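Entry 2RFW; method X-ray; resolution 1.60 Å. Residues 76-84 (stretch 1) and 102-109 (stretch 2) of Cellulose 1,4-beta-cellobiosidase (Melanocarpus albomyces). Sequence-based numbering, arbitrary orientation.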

# COMPACT_ATOMS: atom_id res chain seq x y z
N ASP A 76 20.32 0.56 -10.22
CA ASP A 76 20.50 1.59 -9.21
C ASP A 76 19.17 2.27 -8.90
O ASP A 76 18.48 2.77 -9.80
N TYR A 77 18.78 2.26 -7.62
CA TYR A 77 17.41 2.60 -7.24
C TYR A 77 17.13 4.09 -7.44
O TYR A 77 15.97 4.50 -7.34
N LEU A 78 18.13 4.92 -7.74
CA LEU A 78 17.73 6.28 -8.12
C LEU A 78 17.45 6.30 -9.63
O LEU A 78 16.49 6.90 -10.10
N GLY A 79 18.34 5.61 -10.34
CA GLY A 79 18.34 5.57 -11.78
C GLY A 79 16.97 5.34 -12.37
O GLY A 79 16.29 6.26 -12.82
N THR A 80 16.54 4.08 -12.39
CA THR A 80 15.24 3.82 -13.01
C THR A 80 14.07 4.04 -12.07
O THR A 80 12.93 4.15 -12.54
N TYR A 81 14.27 4.09 -10.75
CA TYR A 81 13.13 4.03 -9.83
C TYR A 81 12.96 5.19 -8.87
O TYR A 81 11.95 5.21 -8.15
N GLY A 82 13.86 6.17 -8.83
CA GLY A 82 13.66 7.35 -8.02
C GLY A 82 13.71 7.17 -6.52
O GLY A 82 13.49 8.11 -5.74
N ALA A 83 14.00 5.95 -6.06
CA ALA A 83 14.12 5.70 -4.63
C ALA A 83 15.52 6.08 -4.13
O ALA A 83 16.51 5.62 -4.69
N SER A 84 15.49 6.91 -3.10
CA SER A 84 16.61 7.51 -2.40
C SER A 84 16.63 7.10 -0.93
O SER A 84 15.66 7.28 -0.19
N THR A 102 10.66 6.35 -18.51
CA THR A 102 9.86 7.02 -17.51
C THR A 102 9.14 6.01 -16.61
O THR A 102 8.18 5.40 -17.09
N ASN A 103 9.55 5.83 -15.36
CA ASN A 103 8.83 4.94 -14.43
C ASN A 103 8.00 5.80 -13.49
O ASN A 103 8.35 6.96 -13.24
N VAL A 104 6.90 5.25 -12.96
CA VAL A 104 6.01 6.06 -12.14
C VAL A 104 5.46 5.26 -10.96
O VAL A 104 4.89 4.18 -11.06
N GLY A 105 5.65 5.86 -9.78
CA GLY A 105 5.25 5.23 -8.55
C GLY A 105 6.05 3.97 -8.30
O GLY A 105 6.46 3.29 -9.25
N SER A 106 6.27 3.65 -7.03
CA SER A 106 6.88 2.38 -6.67
C SER A 106 6.16 1.86 -5.42
O SER A 106 5.37 2.64 -4.89
N ARG A 107 6.48 0.64 -5.09
CA ARG A 107 6.19 -0.15 -3.92
C ARG A 107 7.48 -0.71 -3.33
O ARG A 107 8.17 -1.52 -3.94
N PHE A 108 7.80 -0.27 -2.12
CA PHE A 108 8.93 -0.80 -1.36
C PHE A 108 8.44 -1.59 -0.15
O PHE A 108 7.49 -1.12 0.46
N TYR A 109 9.09 -2.71 0.13
CA TYR A 109 8.91 -3.54 1.30
C TYR A 109 10.08 -3.38 2.26
O TYR A 109 11.23 -3.25 1.81

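Packing between residues 76-84, an irregular loop, and residues 102-109, which contain two strand segments with Gly 105 between them, in the cellobiosidase of Melanocarpus albomyces. The contact is small, burying 283 Å² in all, and no direct hydrogen bond crosses it; van der Waals contacts and one water join the two segments. Asp 76 lies out of reach of the second stretch and instead organises its own loop: its OD2 accepts hydrogen bonds from Leu 78 N and Gly 79 N, both at 2.8 Å. Tyr 77 is buried, its CA-to-CB bond directed toward the strand segment and its chi1 in the m well (-80°). Its ring meets that of Phe 108 rim to rim, Tyr 77 CE2 lying 3.3 Å from Phe 108 CE2; the centroids are 5.5 Å apart and the planes inclined at 59°, so neither ring covers the face of the other. The hydroxyl of Tyr 77 is hydrogen-bonded elsewhere in the structure. Leu 78 (t) takes no part in the contact. Gly 79 also stays clear of the second stretch, but a CB here would clash with Asp 76 OD1, so the tight turn around the carboxylate leaves no room for a side chain. The CA-to-CB bond of Thr 80 (m) points sideways, and the residue makes its closest approach through the backbone, with Thr 80 O 3.3 Å from Asn 103 CB. Tyr 81 is also m and sideways; its CA is the nearest to a CA of the second stretch, 6.4 Å from that of Asn 103. The CA-to-CB bond of Asn 103 points toward the loop, with chi1 between wells at 147°, and its OD1 lies at the edge of the Tyr 81 ring, 3.7 Å from Tyr 81 CD1; both amide ends of Asn 103 find their hydrogen bonds elsewhere. The carbonyl of Tyr 81 is 4.3 Å from the hydroxyl of Ser 106 (Tyr 81 O to Ser 106 OG), and water 1 bridges the gap, donating to Tyr 81 O at 2.6 Å and accepting from Ser 106 OG at 2.5 Å. The CA-to-CB bond of Ser 106 points toward the loop, with chi1 in the p well. Gly 82 makes no contact across the interface; its positive phi (69°) favours glycine. Ala 83 directs its methyl toward the strand segment, placing Ala 83 CB 3.3 Å from Phe 108 CZ. Phe 108 (m, chi1 -88°) thus packs against both Tyr 77 and Ala 83, and has the largest area covered of any residue here. Ser 84 lies beyond reach.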

# COMPACT_ATOMS: atom_id res chain seq x y z
CB ASP A 76 21.55 2.58 -9.70
CG ASP A 76 21.07 3.99 -9.93
OD1 ASP A 76 21.13 4.48 -11.08
OD2 ASP A 76 20.63 4.65 -8.96
CB TYR A 77 17.08 2.20 -5.80
CG TYR A 77 16.74 0.74 -5.63
CD1 TYR A 77 17.38 -0.23 -6.40
CD2 TYR A 77 15.81 0.32 -4.69
CE1 TYR A 77 17.09 -1.57 -6.25
CE2 TYR A 77 15.52 -1.03 -4.54
CZ TYR A 77 16.16 -1.96 -5.32
OH TYR A 77 15.86 -3.30 -5.16
CB LEU A 78 18.77 7.35 -7.80
CG LEU A 78 18.18 8.76 -7.62
CD1 LEU A 78 18.40 9.23 -6.19
CD2 LEU A 78 18.77 9.76 -8.60
CB THR A 80 15.21 2.37 -13.55
OG1 THR A 80 16.15 2.26 -14.63
CG2 THR A 80 13.84 2.02 -14.11
CB TYR A 81 13.24 2.69 -9.05
CG TYR A 81 13.24 1.56 -10.08
CD1 TYR A 81 12.07 1.22 -10.74
CD2 TYR A 81 14.40 0.88 -10.39
CE1 TYR A 81 12.03 0.22 -11.69
CE2 TYR A 81 14.37 -0.13 -11.34
CZ TYR A 81 13.20 -0.46 -11.99
OH TYR A 81 13.18 -1.47 -12.93
CB ALA A 83 13.83 4.24 -4.32
CB SER A 84 16.55 9.03 -2.52
OG SER A 84 15.52 9.44 -3.42
CB THR A 102 8.77 7.92 -18.15
OG1 THR A 102 9.26 9.22 -18.49
CG2 THR A 102 7.63 8.14 -17.17
CB ASN A 103 9.79 4.02 -13.70
CG ASN A 103 9.40 3.65 -12.28
OD1 ASN A 103 8.90 2.56 -12.03
ND2 ASN A 103 9.64 4.55 -11.32
CB VAL A 104 4.85 6.63 -12.98
CG1 VAL A 104 3.76 7.15 -12.07
CG2 VAL A 104 5.35 7.74 -13.89
CB SER A 106 8.38 2.52 -6.43
OG SER A 106 8.64 3.74 -5.75
CB ARG A 107 5.23 -1.30 -4.24
CG ARG A 107 4.07 -1.41 -3.26
CD ARG A 107 2.79 -1.75 -4.00
NE ARG A 107 2.84 -3.05 -4.66
CZ ARG A 107 2.60 -3.24 -5.96
NH1 ARG A 107 2.31 -2.21 -6.74
NH2 ARG A 107 2.67 -4.48 -6.45
CB PHE A 108 9.84 0.35 -0.90
CG PHE A 108 10.86 0.66 -1.98
CD1 PHE A 108 10.53 1.47 -3.05
CD2 PHE A 108 12.13 0.12 -1.88
CE1 PHE A 108 11.46 1.74 -4.05
CE2 PHE A 108 13.05 0.38 -2.88
CZ PHE A 108 12.71 1.17 -3.96
CB TYR A 109 8.80 -5.04 0.96
CG TYR A 109 7.81 -5.30 -0.15
CD1 TYR A 109 6.49 -4.88 0.04
CD2 TYR A 109 8.14 -5.92 -1.33
CE1 TYR A 109 5.53 -5.07 -0.92
CE2 TYR A 109 7.18 -6.12 -2.32
CZ TYR A 109 5.89 -5.70 -2.10
OH TYR A 109 4.91 -5.88 -3.05
O HOH W 1 9.89 5.75 -6.67